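Local coordinates for protein putative ABC transporter subunit, substrate-binding component (Rhodopseudomonas palustris, PDB 4EVQ) that probably serves as the periplasmic solute-binding component of an ABC transporter for benzoate derivatives, holding 4-hydroxybenzoate between its two lobes, at residues A[40-45]-A[272-277]; A[76-81]-A[99-104]; A[108-113]-A[297-302]; A[182-187]-A[203-208]. All blocks are in the same frame, centred on the assembly; numbering follows the deposited sequence. Where two conformers were deposited one is given.

Interaction 1 (A[40-45]-A[272-277])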
loop_
_atom_site.group_PDB
_atom_site.type_symbol
_atom_site.label_atom_id
_atom_site.label_comp_id
_atom_site.label_asym_id
_atom_site.label_seq_id
_atom_site.Cartn_x
_atom_site.Cartn_y
_atom_site.Cartn_z
ATOM N N LEU A 40 12.398 -4.543 2.630
ATOM C CA LEU A 40 12.844 -4.629 4.016
ATOM C C LEU A 40 14.224 -5.297 4.127
ATOM O O LEU A 40 15.107 -4.831 4.866
ATOM C CB LEU A 40 11.781 -5.374 4.807
ATOM C CG LEU A 40 12.058 -5.594 6.281
ATOM C CD1 LEU A 40 12.324 -4.288 7.013
ATOM C CD2 LEU A 40 10.849 -6.297 6.832
ATOM N N GLU A 41 14.435 -6.383 3.386
ATOM C CA GLU A 41 15.723 -7.063 3.426
ATOM C C GLU A 41 16.827 -6.197 2.831
ATOM O O GLU A 41 17.960 -6.204 3.302
ATOM C CB GLU A 41 15.640 -8.400 2.683
ATOM C CG GLU A 41 14.775 -9.391 3.456
ATOM C CD GLU A 41 14.582 -10.739 2.757
ATOM O OE1 GLU A 41 14.537 -10.804 1.516
ATOM O OE2 GLU A 41 14.429 -11.739 3.493
ATOM N N LEU A 42 16.517 -5.487 1.752
ATOM C CA LEU A 42 17.513 -4.602 1.158
ATOM C C LEU A 42 17.903 -3.514 2.142
ATOM O O LEU A 42 19.086 -3.134 2.250
ATOM C CB LEU A 42 16.970 -3.993 -0.161
ATOM C CG LEU A 42 18.025 -3.342 -1.058
ATOM C CD1 LEU A 42 18.978 -4.400 -1.668
ATOM C CD2 LEU A 42 17.332 -2.470 -2.138
ATOM N N TYR A 43 16.928 -2.967 2.835
ATOM C CA TYR A 43 17.284 -1.947 3.844
ATOM C C TYR A 43 18.184 -2.519 4.907
ATOM O O TYR A 43 19.178 -1.893 5.273
ATOM C CB TYR A 43 16.051 -1.336 4.510
ATOM C CG TYR A 43 16.476 -0.286 5.482
ATOM C CD1 TYR A 43 16.989 0.906 5.039
ATOM C CD2 TYR A 43 16.467 -0.540 6.842
ATOM C CE1 TYR A 43 17.470 1.856 5.925
ATOM C CE2 TYR A 43 16.945 0.404 7.744
ATOM C CZ TYR A 43 17.428 1.605 7.281
ATOM O OH TYR A 43 17.885 2.565 8.148
ATOM N N VAL A 44 17.830 -3.684 5.433
ATOM C CA VAL A 44 18.690 -4.294 6.464
ATOM C C VAL A 44 20.094 -4.504 5.899
ATOM O O VAL A 44 21.072 -4.235 6.589
ATOM C CB VAL A 44 18.088 -5.604 6.970
ATOM C CG1 VAL A 44 19.088 -6.393 7.804
ATOM C CG2 VAL A 44 16.783 -5.321 7.783
ATOM N N GLN A 45 20.221 -4.973 4.668
ATOM C CA GLN A 45 21.538 -5.138 4.052
ATOM C C GLN A 45 22.270 -3.823 3.920
ATOM O O GLN A 45 23.487 -3.775 4.153
ATOM C CB GLN A 45 21.370 -5.806 2.695
ATOM C CG GLN A 45 22.649 -6.003 1.880
ATOM C CD GLN A 45 22.375 -6.776 0.582
ATOM O OE1 GLN A 45 21.741 -6.275 -0.363
ATOM N NE2 GLN A 45 22.837 -8.020 0.543
ATOM N N GLN A 272 17.049 7.813 -5.669
ATOM C CA GLN A 272 18.035 7.461 -6.658
ATOM C C GLN A 272 18.895 6.303 -6.153
ATOM O O GLN A 272 19.204 5.395 -6.897
ATOM C CB GLN A 272 18.866 8.693 -7.027
ATOM C CG GLN A 272 18.020 9.733 -7.794
ATOM C CD GLN A 272 17.260 9.151 -8.982
ATOM O OE1 GLN A 272 17.859 8.613 -9.918
ATOM N NE2 GLN A 272 15.925 9.254 -8.951
ATOM N N ALA A 273 19.280 6.345 -4.881
ATOM C CA ALA A 273 20.148 5.319 -4.342
ATOM C C ALA A 273 19.400 3.997 -4.166
ATOM O O ALA A 273 19.943 2.929 -4.397
ATOM C CB ALA A 273 20.720 5.771 -3.031
ATOM N N PHE A 274 18.153 4.097 -3.734
ATOM C CA PHE A 274 17.319 2.922 -3.551
ATOM C C PHE A 274 17.041 2.198 -4.871
ATOM O O PHE A 274 17.147 0.989 -4.948
ATOM C CB PHE A 274 16.002 3.397 -2.909
ATOM C CG PHE A 274 14.934 2.337 -2.828
ATOM C CD1 PHE A 274 15.060 1.255 -2.000
ATOM C CD2 PHE A 274 13.763 2.493 -3.546
ATOM C CE1 PHE A 274 14.070 0.291 -1.938
ATOM C CE2 PHE A 274 12.756 1.564 -3.477
ATOM C CZ PHE A 274 12.906 0.469 -2.666
ATOM N N VAL A 275 16.659 2.953 -5.891
ATOM C CA VAL A 275 16.374 2.340 -7.185
ATOM C C VAL A 275 17.630 1.650 -7.669
ATOM O O VAL A 275 17.570 0.511 -8.128
ATOM C CB VAL A 275 15.883 3.364 -8.201
ATOM C CG1 VAL A 275 15.878 2.801 -9.630
ATOM C CG2 VAL A 275 14.485 3.827 -7.811
ATOM N N LYS A 276 18.785 2.314 -7.552
ATOM C CA LYS A 276 20.050 1.701 -8.019
ATOM C C LYS A 276 20.349 0.396 -7.284
ATOM O O LYS A 276 20.688 -0.624 -7.900
ATOM C CB LYS A 276 21.208 2.698 -7.868
ATOM C CG LYS A 276 22.569 2.161 -8.356
ATOM C CD LYS A 276 23.616 3.270 -8.397
ATOM C CE LYS A 276 25.019 2.716 -8.672
ATOM N NZ LYS A 276 26.064 3.752 -8.448
ATOM N N SER A 277 20.215 0.430 -5.960
ATOM C CA SER A 277 20.490 -0.744 -5.118
ATOM C C SER A 277 19.508 -1.879 -5.364
ATOM O O SER A 277 19.873 -3.053 -5.351
ATOM C CB SER A 277 20.428 -0.349 -3.632
ATOM O OG SER A 277 21.556 0.419 -3.257
#

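Interaction 2 (A[76-81]-A[99-104]). With SO4 (sulfate ion), chain C.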
loop_
_atom_site.group_PDB
_atom_site.type_symbol
_atom_site.label_atom_id
_atom_site.label_comp_id
_atom_site.label_asym_id
_atom_site.label_seq_id
_atom_site.Cartn_x
_atom_site.Cartn_y
_atom_site.Cartn_z
ATOM N N LYS A 76 0.265 -17.260 16.383
ATOM C CA LYS A 76 1.521 -18.037 16.215
ATOM C C LYS A 76 2.747 -17.105 16.274
ATOM O O LYS A 76 3.724 -17.379 16.964
ATOM C CB LYS A 76 1.550 -18.835 14.889
ATOM C CG LYS A 76 2.956 -19.395 14.447
ATOM C CD LYS A 76 2.928 -20.062 13.015
ATOM C CE LYS A 76 4.291 -20.566 12.604
ATOM N NZ LYS A 76 4.850 -21.685 13.476
ATOM N N LEU A 77 2.695 -15.988 15.580
ATOM C CA LEU A 77 3.843 -15.108 15.503
ATOM C C LEU A 77 4.126 -14.441 16.843
ATOM O O LEU A 77 5.283 -14.347 17.239
ATOM C CB LEU A 77 3.640 -13.996 14.471
ATOM C CG LEU A 77 4.060 -14.374 13.090
ATOM C CD1 LEU A 77 3.736 -13.228 12.156
ATOM C CD2 LEU A 77 5.533 -14.709 13.023
ATOM N N ILE A 78 3.081 -13.965 17.526
ATOM C CA ILE A 78 3.283 -13.251 18.775
ATOM C C ILE A 78 3.609 -14.213 19.906
ATOM O O ILE A 78 4.524 -13.952 20.684
ATOM C CB ILE A 78 2.037 -12.376 19.128
ATOM C CG1 ILE A 78 1.818 -11.279 18.076
ATOM C CG2 ILE A 78 2.152 -11.770 20.560
ATOM C CD1 ILE A 78 0.508 -10.502 18.282
ATOM N N GLN A 79 2.866 -15.317 20.005
ATOM C CA GLN A 79 2.999 -16.228 21.142
ATOM C C GLN A 79 4.020 -17.330 20.857
ATOM O O GLN A 79 5.028 -17.422 21.542
ATOM C CB GLN A 79 1.643 -16.829 21.518
ATOM C CG GLN A 79 0.465 -15.867 21.436
ATOM C CD GLN A 79 0.195 -15.049 22.668
ATOM O OE1 GLN A 79 1.025 -14.247 23.129
ATOM N NE2 GLN A 79 -1.008 -15.219 23.208
ATOM N N SER A 80 3.790 -18.164 19.855
ATOM C CA SER A 80 4.641 -19.342 19.654
ATOM C C SER A 80 6.060 -19.000 19.187
ATOM O O SER A 80 7.052 -19.577 19.640
ATOM C CB SER A 80 3.980 -20.271 18.625
ATOM O OG SER A 80 2.614 -20.469 18.961
ATOM N N GLU A 81 6.149 -18.075 18.241
ATOM C CA GLU A 81 7.442 -17.665 17.690
ATOM C C GLU A 81 8.112 -16.601 18.545
ATOM O O GLU A 81 9.287 -16.292 18.344
ATOM C CB GLU A 81 7.294 -17.088 16.287
ATOM C CG GLU A 81 6.719 -18.037 15.252
ATOM C CD GLU A 81 7.711 -19.032 14.714
ATOM O OE1 GLU A 81 8.883 -19.050 15.172
ATOM O OE2 GLU A 81 7.293 -19.791 13.807
ATOM N N VAL A 99 -4.185 -6.542 13.460
ATOM C CA VAL A 99 -4.053 -5.368 14.312
ATOM C C VAL A 99 -4.961 -5.466 15.524
ATOM O O VAL A 99 -4.572 -5.014 16.599
ATOM C CB VAL A 99 -4.359 -4.091 13.506
ATOM C CG1 VAL A 99 -4.518 -2.882 14.432
ATOM C CG2 VAL A 99 -3.285 -3.852 12.508
ATOM N N LYS A 100 -6.114 -6.115 15.413
ATOM C CA LYS A 100 -7.002 -6.247 16.551
ATOM C C LYS A 100 -6.276 -6.961 17.685
ATOM O O LYS A 100 -6.431 -6.611 18.863
ATOM C CB LYS A 100 -8.280 -6.997 16.168
ATOM C CG LYS A 100 -9.259 -7.156 17.281
ATOM C CD LYS A 100 -10.591 -7.757 16.771
ATOM C CE LYS A 100 -11.608 -7.881 17.936
ATOM N NZ LYS A 100 -12.926 -8.355 17.438
ATOM N N ILE A 101 -5.518 -8.001 17.392
ATOM C CA ILE A 101 -4.710 -8.697 18.400
ATOM C C ILE A 101 -3.494 -7.903 18.798
ATOM O O ILE A 101 -3.181 -7.768 19.975
ATOM C CB ILE A 101 -4.244 -10.044 17.787
ATOM C CG1 ILE A 101 -5.449 -10.934 17.515
ATOM C CG2 ILE A 101 -3.240 -10.745 18.686
ATOM C CD1 ILE A 101 -5.174 -12.064 16.626
ATOM N N ALA A 102 -2.748 -7.394 17.840
ATOM C CA ALA A 102 -1.517 -6.721 18.139
ATOM C C ALA A 102 -1.729 -5.500 19.011
ATOM O O ALA A 102 -0.902 -5.243 19.894
ATOM C CB ALA A 102 -0.776 -6.348 16.839
ATOM N N ARG A 103 -2.814 -4.758 18.817
ATOM C CA ARG A 103 -3.050 -3.560 19.605
ATOM C C ARG A 103 -3.282 -3.899 21.084
ATOM O O ARG A 103 -2.972 -3.088 21.948
ATOM C CB ARG A 103 -4.196 -2.760 19.018
ATOM C CG ARG A 103 -5.506 -3.378 19.161
ATOM C CD ARG A 103 -6.566 -2.586 18.390
ATOM N NE ARG A 103 -6.617 -1.171 18.790
ATOM C CZ ARG A 103 -7.232 -0.696 19.880
ATOM N NH1 ARG A 103 -7.234 0.611 20.110
ATOM N NH2 ARG A 103 -7.847 -1.502 20.745
ATOM N N GLU A 104 -3.767 -5.091 21.386
ATOM C CA GLU A 104 -3.991 -5.475 22.782
ATOM C C GLU A 104 -2.712 -6.005 23.358
ATOM O O GLU A 104 -2.516 -5.919 24.564
ATOM C CB GLU A 104 -5.063 -6.524 22.846
ATOM C CG GLU A 104 -6.449 -5.998 22.438
ATOM C CD GLU A 104 -7.089 -4.993 23.390
ATOM O OE1 GLU A 104 -6.460 -4.622 24.400
ATOM O OE2 GLU A 104 -8.267 -4.633 23.160
HETATM S S SO4 C . 8.662 -22.758 12.503
HETATM O O1 SO4 C . 9.122 -23.219 11.176
HETATM O O2 SO4 C . 8.854 -23.708 13.606
HETATM O O3 SO4 C . 9.109 -21.415 12.886
HETATM O O4 SO4 C . 7.233 -22.673 12.271
#

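Interaction 3 (A[108-113]-A[297-302]). With PHB (p-hydroxybenzoic acid), chain H.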
loop_
_atom_site.group_PDB
_atom_site.type_symbol
_atom_site.label_atom_id
_atom_site.label_comp_id
_atom_site.label_asym_id
_atom_site.label_seq_id
_atom_site.Cartn_x
_atom_site.Cartn_y
_atom_site.Cartn_z
ATOM N N PRO A 108 5.545 -4.034 19.095
ATOM C CA PRO A 108 5.680 -3.021 18.012
ATOM C C PRO A 108 5.239 -3.642 16.709
ATOM O O PRO A 108 5.673 -4.735 16.332
ATOM C CB PRO A 108 7.179 -2.728 18.002
ATOM C CG PRO A 108 7.630 -3.020 19.478
ATOM C CD PRO A 108 6.819 -4.242 19.826
ATOM N N THR A 109 4.342 -2.930 16.034
ATOM C CA THR A 109 3.640 -3.443 14.835
ATOM C C THR A 109 3.679 -2.411 13.729
ATOM O O THR A 109 3.253 -1.272 13.922
ATOM C CB THR A 109 2.193 -3.771 15.197
ATOM O OG1 THR A 109 2.180 -4.771 16.208
ATOM C CG2 THR A 109 1.416 -4.285 13.993
ATOM N N ILE A 110 4.150 -2.818 12.562
ATOM C CA ILE A 110 4.200 -1.943 11.400
ATOM C C ILE A 110 3.428 -2.601 10.244
ATOM O O ILE A 110 3.717 -3.714 9.860
ATOM C CB ILE A 110 5.670 -1.650 10.978
ATOM C CG1 ILE A 110 6.485 -1.150 12.169
ATOM C CG2 ILE A 110 5.701 -0.745 9.762
ATOM C CD1 ILE A 110 7.988 -1.147 11.891
ATOM N N VAL A 111 2.453 -1.877 9.732
ATOM C CA VAL A 111 1.658 -2.307 8.571
ATOM C C VAL A 111 2.304 -1.736 7.332
ATOM O O VAL A 111 2.330 -0.522 7.157
ATOM C CB VAL A 111 0.229 -1.825 8.716
ATOM C CG1 VAL A 111 -0.607 -2.209 7.489
ATOM C CG2 VAL A 111 -0.407 -2.363 9.961
ATOM N N PRO A 112 2.794 -2.595 6.432
ATOM C CA PRO A 112 3.603 -2.130 5.298
ATOM C C PRO A 112 2.796 -2.065 3.981
ATOM O O PRO A 112 3.380 -1.885 2.932
ATOM C CB PRO A 112 4.689 -3.206 5.200
ATOM C CG PRO A 112 3.955 -4.438 5.486
ATOM C CD PRO A 112 2.945 -4.050 6.556
ATOM N N ASN A 113 1.506 -2.324 4.052
ATOM C CA ASN A 113 0.669 -2.083 2.876
ATOM C C ASN A 113 -0.817 -1.879 3.197
ATOM O O ASN A 113 -1.383 -0.842 2.855
ATOM C CB ASN A 113 0.731 -3.216 1.823
ATOM C CG ASN A 113 -0.070 -2.838 0.588
ATOM O OD1 ASN A 113 0.341 -1.946 -0.155
ATOM N ND2 ASN A 113 -1.265 -3.432 0.437
ATOM N N GLY A 297 11.536 -0.795 7.299
ATOM C CA GLY A 297 12.895 -0.988 7.812
ATOM C C GLY A 297 13.437 0.288 8.391
ATOM O O GLY A 297 13.973 0.255 9.514
ATOM N N GLN A 298 13.297 1.421 7.720
ATOM C CA GLN A 298 13.778 2.674 8.308
ATOM C C GLN A 298 13.059 3.045 9.599
ATOM O O GLN A 298 13.679 3.580 10.562
ATOM C CB GLN A 298 13.628 3.816 7.313
ATOM C CG GLN A 298 14.326 3.618 5.986
ATOM C CD GLN A 298 14.673 4.956 5.359
ATOM O OE1 GLN A 298 15.660 5.606 5.737
ATOM N NE2 GLN A 298 13.891 5.371 4.387
ATOM N N LEU A 299 11.759 2.827 9.666
ATOM C CA LEU A 299 11.001 3.166 10.849
ATOM C C LEU A 299 11.427 2.272 12.015
ATOM O O LEU A 299 11.630 2.755 13.152
ATOM C CB LEU A 299 9.514 3.000 10.549
ATOM C CG LEU A 299 8.572 3.442 11.659
ATOM C CD1 LEU A 299 8.731 4.940 11.975
ATOM C CD2 LEU A 299 7.121 3.097 11.334
ATOM N N LEU A 300 11.556 0.970 11.780
ATOM C CA LEU A 300 12.028 0.076 12.813
ATOM C C LEU A 300 13.409 0.448 13.236
ATOM O O LEU A 300 13.697 0.420 14.458
ATOM C CB LEU A 300 11.971 -1.370 12.307
ATOM C CG LEU A 300 12.376 -2.426 13.354
ATOM C CD1 LEU A 300 11.545 -2.294 14.620
ATOM C CD2 LEU A 300 12.238 -3.823 12.776
ATOM N N ASP A 301 14.306 0.787 12.331
ATOM C CA ASP A 301 15.655 1.194 12.701
ATOM C C ASP A 301 15.608 2.380 13.647
ATOM O O ASP A 301 16.371 2.418 14.626
ATOM C CB ASP A 301 16.420 1.566 11.404
ATOM C CG ASP A 301 17.945 1.469 11.528
ATOM O OD1 ASP A 301 18.466 0.911 12.481
ATOM O OD2 ASP A 301 18.607 1.908 10.565
ATOM N N ALA A 302 14.746 3.347 13.395
ATOM C CA ALA A 302 14.630 4.517 14.244
ATOM C C ALA A 302 14.229 4.097 15.652
ATOM O O ALA A 302 14.770 4.620 16.671
ATOM C CB ALA A 302 13.634 5.496 13.673
HETATM C "C1'" PHB H . -5.422 -3.976 0.689
HETATM O "O1'" PHB H . -6.108 -5.019 0.793
HETATM O "O2'" PHB H . -5.391 -3.070 1.612
HETATM C C1 PHB H . -4.584 -3.705 -0.497
HETATM C C2 PHB H . -4.138 -4.774 -1.275
HETATM C C3 PHB H . -3.366 -4.526 -2.400
HETATM C C4 PHB H . -3.067 -3.249 -2.744
HETATM C C5 PHB H . -3.478 -2.175 -1.975
HETATM C C6 PHB H . -4.237 -2.428 -0.872
HETATM O O4 PHB H . -2.322 -2.988 -3.835
#

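Interaction 4 (A[182-187]-A[203-208]). With SO4 (sulfate ion), chain E.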
loop_
_atom_site.group_PDB
_atom_site.type_symbol
_atom_site.label_atom_id
_atom_site.label_comp_id
_atom_site.label_asym_id
_atom_site.label_seq_id
_atom_site.Cartn_x
_atom_site.Cartn_y
_atom_site.Cartn_z
ATOM N N VAL A 182 -21.435 9.070 -10.150
ATOM C CA VAL A 182 -20.952 7.695 -10.253
ATOM C C VAL A 182 -22.186 6.897 -10.630
ATOM O O VAL A 182 -23.122 6.738 -9.842
ATOM C CB VAL A 182 -20.362 7.219 -8.941
ATOM C CG1 VAL A 182 -19.849 5.803 -9.116
ATOM C CG2 VAL A 182 -19.228 8.150 -8.521
ATOM N N VAL A 183 -22.209 6.404 -11.867
ATOM C CA VAL A 183 -23.439 5.790 -12.364
ATOM C C VAL A 183 -23.601 4.311 -12.029
ATOM O O VAL A 183 -24.700 3.768 -12.128
ATOM C CB VAL A 183 -23.647 6.045 -13.856
ATOM C CG1 VAL A 183 -23.741 7.563 -14.118
ATOM C CG2 VAL A 183 -22.615 5.407 -14.720
ATOM N N LYS A 184 -22.503 3.679 -11.618
ATOM C CA LYS A 184 -22.546 2.282 -11.224
ATOM C C LYS A 184 -21.273 1.919 -10.505
ATOM O O LYS A 184 -20.217 2.379 -10.872
ATOM C CB LYS A 184 -22.708 1.378 -12.441
ATOM C CG LYS A 184 -23.149 -0.046 -12.142
ATOM C CD LYS A 184 -24.590 -0.128 -11.752
ATOM C CE LYS A 184 -25.495 0.201 -12.913
ATOM N NZ LYS A 184 -26.950 0.074 -12.547
ATOM N N ASP A 185 -21.402 1.075 -9.486
ATOM C CA ASP A 185 -20.260 0.426 -8.849
ATOM C C ASP A 185 -20.367 -1.070 -9.139
ATOM O O ASP A 185 -21.311 -1.714 -8.687
ATOM C CB ASP A 185 -20.259 0.672 -7.346
ATOM C CG ASP A 185 -20.225 2.133 -7.005
ATOM O OD1 ASP A 185 -19.282 2.831 -7.354
ATOM O OD2 ASP A 185 -21.215 2.593 -6.398
ATOM N N ILE A 186 -19.422 -1.590 -9.886
ATOM C CA ILE A 186 -19.399 -3.002 -10.230
ATOM C C ILE A 186 -18.351 -3.680 -9.325
ATOM O O ILE A 186 -17.234 -3.163 -9.136
ATOM C CB ILE A 186 -19.010 -3.206 -11.721
ATOM C CG1 ILE A 186 -19.972 -2.456 -12.652
ATOM C CG2 ILE A 186 -18.921 -4.673 -12.075
ATOM C CD1 ILE A 186 -19.559 -2.415 -14.099
ATOM N N THR A 187 -18.705 -4.847 -8.803
ATOM C CA THR A 187 -17.762 -5.630 -8.067
ATOM C C THR A 187 -17.604 -7.029 -8.650
ATOM O O THR A 187 -18.496 -7.575 -9.335
ATOM C CB THR A 187 -18.021 -5.736 -6.564
ATOM O OG1 THR A 187 -19.234 -6.428 -6.311
ATOM C CG2 THR A 187 -18.044 -4.354 -5.921
ATOM N N ALA A 203 -19.282 -0.599 -21.090
ATOM C CA ALA A 203 -19.609 -0.032 -22.414
ATOM C C ALA A 203 -21.062 0.438 -22.475
ATOM O O ALA A 203 -21.374 1.525 -22.980
ATOM C CB ALA A 203 -19.301 -1.047 -23.505
ATOM N N SER A 204 -21.961 -0.375 -21.958
ATOM C CA SER A 204 -23.388 -0.077 -22.063
ATOM C C SER A 204 -23.755 1.170 -21.290
ATOM O O SER A 204 -24.725 1.844 -21.641
ATOM C CB SER A 204 -24.237 -1.250 -21.570
ATOM O OG SER A 204 -24.275 -1.338 -20.153
ATOM N N LEU A 205 -23.017 1.473 -20.223
ATOM C CA LEU A 205 -23.322 2.609 -19.359
ATOM C C LEU A 205 -22.774 3.932 -19.878
ATOM O O LEU A 205 -23.130 4.987 -19.358
ATOM C CB LEU A 205 -22.749 2.363 -17.944
ATOM C CG LEU A 205 -23.495 1.253 -17.182
ATOM C CD1 LEU A 205 -22.647 0.723 -16.035
ATOM C CD2 LEU A 205 -24.852 1.742 -16.650
ATOM N N LYS A 206 -21.867 3.857 -20.847
ATOM C CA LYS A 206 -21.292 5.029 -21.515
ATOM C C LYS A 206 -20.763 6.102 -20.542
ATOM O O LYS A 206 -21.041 7.306 -20.689
ATOM C CB LYS A 206 -22.310 5.666 -22.487
ATOM C CG LYS A 206 -22.740 4.713 -23.563
ATOM C CD LYS A 206 -23.804 5.343 -24.493
ATOM C CE LYS A 206 -24.375 4.313 -25.481
ATOM N NZ LYS A 206 -25.290 4.962 -26.428
ATOM N N PRO A 207 -19.944 5.680 -19.565
ATOM C CA PRO A 207 -19.303 6.683 -18.721
ATOM C C PRO A 207 -18.205 7.451 -19.465
ATOM O O PRO A 207 -17.774 7.027 -20.543
ATOM C CB PRO A 207 -18.693 5.816 -17.601
ATOM C CG PRO A 207 -18.280 4.568 -18.308
ATOM C CD PRO A 207 -19.442 4.318 -19.278
ATOM N N ASP A 208 -17.747 8.560 -18.891
ATOM C CA ASP A 208 -16.585 9.231 -19.435
ATOM C C ASP A 208 -15.261 8.832 -18.790
ATOM O O ASP A 208 -14.195 9.272 -19.215
ATOM C CB ASP A 208 -16.749 10.759 -19.462
ATOM C CG ASP A 208 -16.820 11.418 -18.096
ATOM O OD1 ASP A 208 -16.590 10.780 -17.049
ATOM O OD2 ASP A 208 -17.078 12.642 -18.024
HETATM S S SO4 E . -27.862 -2.743 -10.320
HETATM O O1 SO4 E . -27.668 -4.066 -9.704
HETATM O O2 SO4 E . -27.076 -2.737 -11.568
HETATM O O3 SO4 E . -27.459 -1.669 -9.420
HETATM O O4 SO4 E . -29.290 -2.548 -10.629
#

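Interaction 1 (A[40-45]-A[272-277])
L42 lays its two methyl groups over S277 of helix 269-282. L42 CD2 lies 3.9 Å from S277 C, the carbonyl carbon, and L42 CD2 is 4.0 Å from S277 CB. The other methyl, L42 CD1, comes to 4.0 Å from S277 O. The branch gets there because CG stands anti to the backbone N (chi1 -165°), stretching the leucine out from helix 30-46 toward helix 269-282. CD2 of L42 also meets the F274 ring, approaching CE1 of F274 obliquely at 4.3 Å. Two helices far apart in sequence thus join in the first lobe of a periplasmic binding protein of the leucine-binding family: helix 30-46, which leads from strand 17-23 toward strand 54-62, and helix 269-282. Their backbones stay well apart, with 7.9 Å between CA of L42 and CA of S277, and no hydrogen bond joins the two segments. Helix 288-306 covers the flank of the contact through W294, which L42 touches and whose ring meets those of both Y43 and F274, the one with Y43 edge-to-face. F274 also packs on V291, P286 and P329.

Interaction 2 (A[76-81]-A[99-104])
I78 and I101 reach toward each other from neighbouring helices, their side chains crossing at a slant. The touch is made by unlike branches: the terminal CD1 of I78 meets the CG2 methyl of I101 at 3.8 Å. In I78 the long branch is extended beyond CB (chi2 173°), which carries CD1 outward, whereas CG2 of I101 stands anti to its own backbone N. CD1 of I78 also lies over the backbone of the next residue, 4.3 Å from CA of A102. The two helices, 67-80 and 92-105, come from successive crossovers of the first lobe's alpha/beta fold, joined through strand 85-88. L77 faces V59 and V61 of the sheet, and V99 meets V111, so the isoleucine pair bridges two helices that each also pack on the sheet. I101 also packs against T71, T74 and T75, earlier on the same helix as I78. Residues 76-80 form a wider pi-type turn, closed by E81 N to K76 O, 2.8 Å. Here K76 NZ makes a hydrogen-bonded salt bridge to E81 OE2 at 3.1 Å, on the anti side and 34° out of the carboxylate plane, and a hydrogen bond of 2.8 Å from K76 NZ to O4 of a sulfate probably from the crystallisation liquor. Between the two segments the contact is apolar, with no hydrogen bond or salt bridge, so it rests on van der Waals packing of methyl groups and is not directional.

Interaction 3 (A[108-113]-A[297-302])
I110 drives its CD1 methyl between L299 and L300, packing strand 109-111 of the first lobe's sheet against helix 288-306 in the alpha/beta fold of a periplasmic binding protein. The closer half of the contact is with L300: CD1 of I110 lies 4.0 Å from CB of that leucine, and the two side chains cross at about a right angle. Extension along the long branch (chi2 167°) brings the methyl this far, close to the helix backbone. The looser half is with L299, whose CD2 stops 4.4 Å from the same methyl, I110 CD1. All three residues are buried, so the solvent side belongs to the helix surface beyond them, where Q298 and A302 are partly exposed. P108, next to the strand, packs instead on helix 314-322. The polar groups near this core have partners of their own: D301 OD1 accepts from the backbone N of G52, and I110 itself is hydrogen-bonded through its backbone to L86 and G88 in the sheet.

Past the strand, the chain turns toward the ligand. N113 belongs to the 4-hydroxybenzoate pocket; its OD1 accepts from Q292 NE2 and its ND2 donates to V90 O, which fixes the rotation of the amide. That ND2 of N113 sits above the ligand ring, 3.4 Å from PHB C6.

Interaction 4 (A[182-187]-A[203-208])
A beta-alpha-beta crossover of the second lobe runs from strand 181-188 through helix 196-205 to strand 209-213, and this contact ties its first strand to the end of its helix. L205, in the last turn, carries it. Its CD1 presses against the root of the K184 side chain, 3.7 Å from CB and 4.0 Å from CG of that lysine. The other branch, CD2 of L205, comes to 4.1 Å from CE of K184. Both can happen because the lysine bends twice (chi2 73°, chi3 68°), so that CB, CG and CE of K184 lie along the two branches of L205, and the two side chains cross at about a right angle. V183 adds a lighter touch, with its CG2 4.4 Å from CB of L205. Two consecutive strand residues point at the helix because V183 departs from extended geometry (psi -15°), breaking the usual alternation at the edge of the sheet. Strand 153-159 lies beneath, where V155 meets V183, I186, L205 and P207. Beyond L205, K206 leaves the helix with positive phi and the chain heads for strand 209-213, where the carboxylate of D208 accepts from the backbone N atoms of K152 and K153. At the surface, the charged end of K184 reaches an anion, probably from the crystallisation liquor: K184 NZ donates to sulfate O2 at 3.0 Å.

Three contacts build the first lobe and one the second, with 4-hydroxybenzoate between the lobes. Interaction 3 is the middle of the first group and the one that reaches the pocket, through N113. It adjoins interaction 1, centres 15 Å apart, where Y43 OH and D301 OD2 lie 2.6 Å apart in a probable hydrogen bond and L40 CD1 packs 3.4 Å from G297 CA. It meets interaction 2, centres 16 Å apart, through A102 CB and T109 OG1 at 3.4 Å. Interactions 1 and 2 do not touch each other. Interaction 4 sits alone, its centre about 39 Å from that of interaction 3, on the opposite side of the chain's centre.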